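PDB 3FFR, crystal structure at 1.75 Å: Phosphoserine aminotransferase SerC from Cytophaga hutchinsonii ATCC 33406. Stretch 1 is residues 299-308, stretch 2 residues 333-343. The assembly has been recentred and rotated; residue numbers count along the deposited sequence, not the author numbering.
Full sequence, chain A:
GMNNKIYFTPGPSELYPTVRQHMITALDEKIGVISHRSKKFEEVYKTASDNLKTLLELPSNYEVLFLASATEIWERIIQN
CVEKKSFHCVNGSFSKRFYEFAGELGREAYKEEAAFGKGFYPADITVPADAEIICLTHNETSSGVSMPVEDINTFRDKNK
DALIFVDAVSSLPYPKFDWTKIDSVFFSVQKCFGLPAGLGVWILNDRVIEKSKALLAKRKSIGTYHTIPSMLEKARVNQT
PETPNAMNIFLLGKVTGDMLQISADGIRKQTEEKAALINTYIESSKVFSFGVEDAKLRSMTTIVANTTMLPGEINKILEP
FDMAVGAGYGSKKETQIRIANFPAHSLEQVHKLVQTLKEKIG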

# COMPACT_ATOMS: atom_id res chain seq x y z
N SER A 299 7.33 -27.66 3.74
CA SER A 299 7.93 -26.33 3.81
C SER A 299 8.97 -26.18 4.89
O SER A 299 8.78 -26.67 6.00
N MSE A 300 10.07 -25.54 4.55
CA MSE A 300 11.12 -25.23 5.54
C MSE A 300 10.82 -23.93 6.34
O MSE A 300 11.40 -23.70 7.41
N THR A 301 9.90 -23.09 5.82
CA THR A 301 9.60 -21.76 6.40
C THR A 301 8.28 -21.63 7.13
O THR A 301 8.12 -20.80 8.05
N THR A 302 7.31 -22.44 6.72
CA THR A 302 6.02 -22.48 7.40
C THR A 302 5.67 -23.96 7.60
O THR A 302 5.13 -24.62 6.72
N ILE A 303 6.02 -24.45 8.79
CA ILE A 303 5.88 -25.88 9.13
C ILE A 303 4.50 -26.18 9.68
O ILE A 303 4.10 -25.68 10.73
N VAL A 304 3.79 -27.04 8.96
CA VAL A 304 2.43 -27.41 9.31
C VAL A 304 2.36 -28.81 9.90
O VAL A 304 2.87 -29.80 9.35
N ALA A 305 1.80 -28.84 11.12
CA ALA A 305 1.67 -30.09 11.84
C ALA A 305 0.22 -30.36 12.18
O ALA A 305 -0.51 -29.48 12.63
N ASN A 306 -0.17 -31.62 11.98
CA ASN A 306 -1.46 -32.08 12.46
C ASN A 306 -1.30 -32.16 13.98
O ASN A 306 -0.23 -32.50 14.49
N THR A 307 -2.38 -31.87 14.69
CA THR A 307 -2.36 -31.87 16.17
C THR A 307 -3.59 -32.52 16.79
O THR A 307 -4.70 -32.28 16.35
N THR A 308 -3.38 -33.36 17.79
CA THR A 308 -4.52 -33.96 18.52
C THR A 308 -5.10 -33.02 19.57
O THR A 308 -6.13 -33.31 20.18
N LYS A 333 -8.37 -24.93 11.25
CA LYS A 333 -8.00 -24.13 12.42
C LYS A 333 -8.02 -24.90 13.75
O LYS A 333 -7.37 -24.49 14.70
N GLU A 334 -8.71 -26.02 13.80
CA GLU A 334 -8.73 -26.79 15.04
C GLU A 334 -7.92 -28.08 15.00
O GLU A 334 -7.75 -28.74 16.03
N THR A 335 -7.39 -28.41 13.82
CA THR A 335 -6.70 -29.69 13.63
C THR A 335 -5.24 -29.63 13.20
O THR A 335 -4.59 -30.68 13.05
N GLN A 336 -4.75 -28.42 12.96
CA GLN A 336 -3.34 -28.23 12.62
C GLN A 336 -2.80 -27.00 13.29
O GLN A 336 -3.55 -26.12 13.67
N ILE A 337 -1.49 -26.97 13.47
CA ILE A 337 -0.79 -25.73 13.83
C ILE A 337 0.18 -25.40 12.68
O ILE A 337 0.53 -26.25 11.86
N ARG A 338 0.58 -24.14 12.63
CA ARG A 338 1.51 -23.65 11.62
C ARG A 338 2.58 -22.85 12.36
O ARG A 338 2.28 -21.84 13.03
N ILE A 339 3.80 -23.36 12.29
CA ILE A 339 4.95 -22.75 12.95
C ILE A 339 5.83 -22.03 11.94
O ILE A 339 6.46 -22.66 11.10
N ALA A 340 5.83 -20.71 12.01
CA ALA A 340 6.67 -19.89 11.16
C ALA A 340 8.12 -20.07 11.62
O ALA A 340 8.43 -20.09 12.82
N ASN A 341 8.99 -20.24 10.63
CA ASN A 341 10.44 -20.35 10.83
C ASN A 341 11.08 -19.39 9.86
O ASN A 341 11.50 -19.75 8.77
N PHE A 342 11.09 -18.13 10.27
CA PHE A 342 11.56 -17.00 9.44
C PHE A 342 12.92 -16.47 9.98
O PHE A 342 13.29 -16.77 11.14
N PRO A 343 13.64 -15.65 9.17
CA PRO A 343 14.94 -15.16 9.67
C PRO A 343 14.84 -14.44 11.00
O PRO A 343 15.80 -14.45 11.78

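The most unusual feature of this contact is that two amide side chains add hydrogen bonds to the backbone ladder. Beyond the strands, Asn341 ND2 donates to Met300 O at 2.9 Å. Within the paired strands, Gln336 NE2 donates to Asn306 OD1, also at 2.9 Å, and this bond joins two side chains.

The strands form an antiparallel pair, 302-307 against 336-340. The backbone bonds fix the register. Ile303 N reaches Ile339 O at 3.0 Å, and Ile339 N reaches Ile303 O at 2.8 Å. Ala305 N reaches Ile337 O at 3.0 Å, and Ile337 N reaches Ala305 O at 2.8 Å. The ladder continues past the second strand with Asn341 N to Thr301 O at 2.8 Å. It closes with Thr307 N to Thr335 O at 3.0 Å.

Because the strands lie side by side, most side chains point to one face of the sheet or the other. Ile303, Ala305, Ile337 and Ile339 share one face, and all four are buried. Ile303 and Ile339 both have chi1 m and chi2 t. Ile337 differs, with chi1 p and chi2 t. Ile337 CG1 lies 4.1 Å from Ala305 CB, an apolar contact. Thr307 points toward the other stretch with chi1 t. Thr307 CG2 is 3.7 Å from Gln336 N and 4.3 Å from Ile337 CG2, so the methyl group is the part that meets the second strand. Its OG1 is bonded to a residue just outside the stretches.

The other face carries Thr302, Val304, Asn306, Gln336, Arg338 and Ala340. Val304 is t, and its two methyl groups meet different neighbours. Val304 CG1 is 3.5 Å from Gln336 CD, while Val304 CG2 is 3.9 Å from Arg338 CG. Gln336 is m at chi1 and t at chi2, and its amide lies between Val304 CG1 and Asn306 OD1. Asn306 is m, and its end comes nearer to the second stretch than its CA-to-CB direction suggests. The end of Arg338 leads away, and its NE and NH1 are bonded elsewhere in the structure.

Beyond Ala340, Asn341 points toward the first stretch with chi1 t. This places ND2 by the carbonyl of Met300. The Met300 side chain, a selenomethionine, leads away, so its backbone makes the contact. Phe342 starts sideways, but with chi1 m its ring end comes nearer. Thr302 CG2 lies at the ring edge, 3.8 Å from Phe342 CE1. Thr301 CB is 4.2 Å from Phe342 CE1.

Thr301 and Thr302 are both p. Their backbone is held by Ser299, which is t and does not touch the second stretch. Ser299 OG accepts from Thr301 N at 3.1 Å and from Thr302 N at 3.0 Å.

One water spans the stretches near Thr307. It donates to Thr307 O at 3.1 Å and to Glu334 O at 2.7 Å. The Glu334 side chain leads away, so its link here is through the backbone.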

# COMPACT_ATOMS: atom_id res chain seq x y z
CB SER A 299 6.84 -25.27 4.06
OG SER A 299 7.42 -23.97 4.18
CB MSE A 300 12.48 -25.08 4.84
CG MSE A 300 13.01 -26.28 4.16
SE MSE A 300 13.78 -27.46 5.57
CE MSE A 300 14.62 -28.75 4.38
CB THR A 301 9.71 -20.65 5.32
OG1 THR A 301 8.85 -20.95 4.20
CG2 THR A 301 11.15 -20.52 4.84
CB THR A 302 4.92 -21.77 6.61
OG1 THR A 302 4.70 -22.45 5.38
CG2 THR A 302 5.29 -20.28 6.32
CB ILE A 303 7.01 -26.31 10.11
CG1 ILE A 303 8.38 -26.02 9.47
CG2 ILE A 303 6.89 -27.79 10.52
CD1 ILE A 303 9.60 -26.19 10.42
CB VAL A 304 1.51 -27.24 8.09
CG1 VAL A 304 0.04 -27.63 8.44
CG2 VAL A 304 1.61 -25.77 7.60
CB ALA A 305 2.50 -30.02 13.15
CB ASN A 306 -1.83 -33.44 11.87
CG ASN A 306 -2.06 -33.38 10.41
OD1 ASN A 306 -2.34 -32.31 9.90
ND2 ASN A 306 -1.97 -34.53 9.72
CB THR A 307 -2.26 -30.42 16.76
OG1 THR A 307 -2.39 -30.45 18.19
CG2 THR A 307 -3.37 -29.46 16.21
CB THR A 308 -4.12 -35.28 19.24
OG1 THR A 308 -3.12 -34.99 20.23
CG2 THR A 308 -3.59 -36.27 18.24
CB LYS A 333 -8.83 -22.85 12.53
CG LYS A 333 -10.29 -23.09 12.85
CD LYS A 333 -11.10 -21.79 12.82
CE LYS A 333 -12.62 -22.09 12.83
NZ LYS A 333 -13.08 -22.85 11.61
CB GLU A 334 -10.16 -27.10 15.47
CG GLU A 334 -10.98 -25.87 15.86
CD GLU A 334 -12.36 -26.24 16.40
OE1 GLU A 334 -12.76 -27.43 16.30
OE2 GLU A 334 -13.05 -25.34 16.93
CB THR A 335 -7.46 -30.53 12.65
OG1 THR A 335 -7.59 -29.81 11.42
CG2 THR A 335 -8.87 -30.85 13.23
CB GLN A 336 -3.13 -28.06 11.09
CG GLN A 336 -3.61 -29.18 10.20
CD GLN A 336 -3.23 -28.97 8.73
OE1 GLN A 336 -3.48 -27.90 8.15
NE2 GLN A 336 -2.63 -29.99 8.13
CB ILE A 337 -0.06 -25.74 15.18
CG1 ILE A 337 1.07 -26.80 15.21
CG2 ILE A 337 -1.08 -25.87 16.37
CD1 ILE A 337 2.00 -26.68 16.40
CB ARG A 338 0.77 -22.78 10.61
CG ARG A 338 -0.44 -23.47 9.96
CD ARG A 338 -0.91 -22.66 8.75
NE ARG A 338 -1.61 -21.44 9.17
CZ ARG A 338 -1.81 -20.39 8.40
NH1 ARG A 338 -1.29 -20.35 7.17
NH2 ARG A 338 -2.45 -19.34 8.87
CB ILE A 339 5.80 -23.80 13.71
CG1 ILE A 339 4.97 -24.55 14.76
CG2 ILE A 339 7.00 -23.13 14.37
CD1 ILE A 339 5.68 -25.78 15.38
CB ALA A 340 6.27 -18.41 11.21
CB ASN A 341 10.93 -21.79 10.57
CG ASN A 341 12.46 -21.91 10.50
OD1 ASN A 341 13.21 -21.14 11.15
ND2 ASN A 341 12.93 -22.88 9.73
CB PHE A 342 10.54 -15.87 9.44
CG PHE A 342 9.18 -16.24 8.88
CD1 PHE A 342 9.03 -17.30 8.03
CD2 PHE A 342 8.07 -15.42 9.12
CE1 PHE A 342 7.80 -17.61 7.48
CE2 PHE A 342 6.85 -15.71 8.56
CZ PHE A 342 6.73 -16.83 7.74
CB PRO A 343 15.42 -14.25 8.53
CG PRO A 343 14.86 -14.97 7.29
CD PRO A 343 13.48 -15.40 7.73
O HOH W 1 -7.36 -31.07 17.32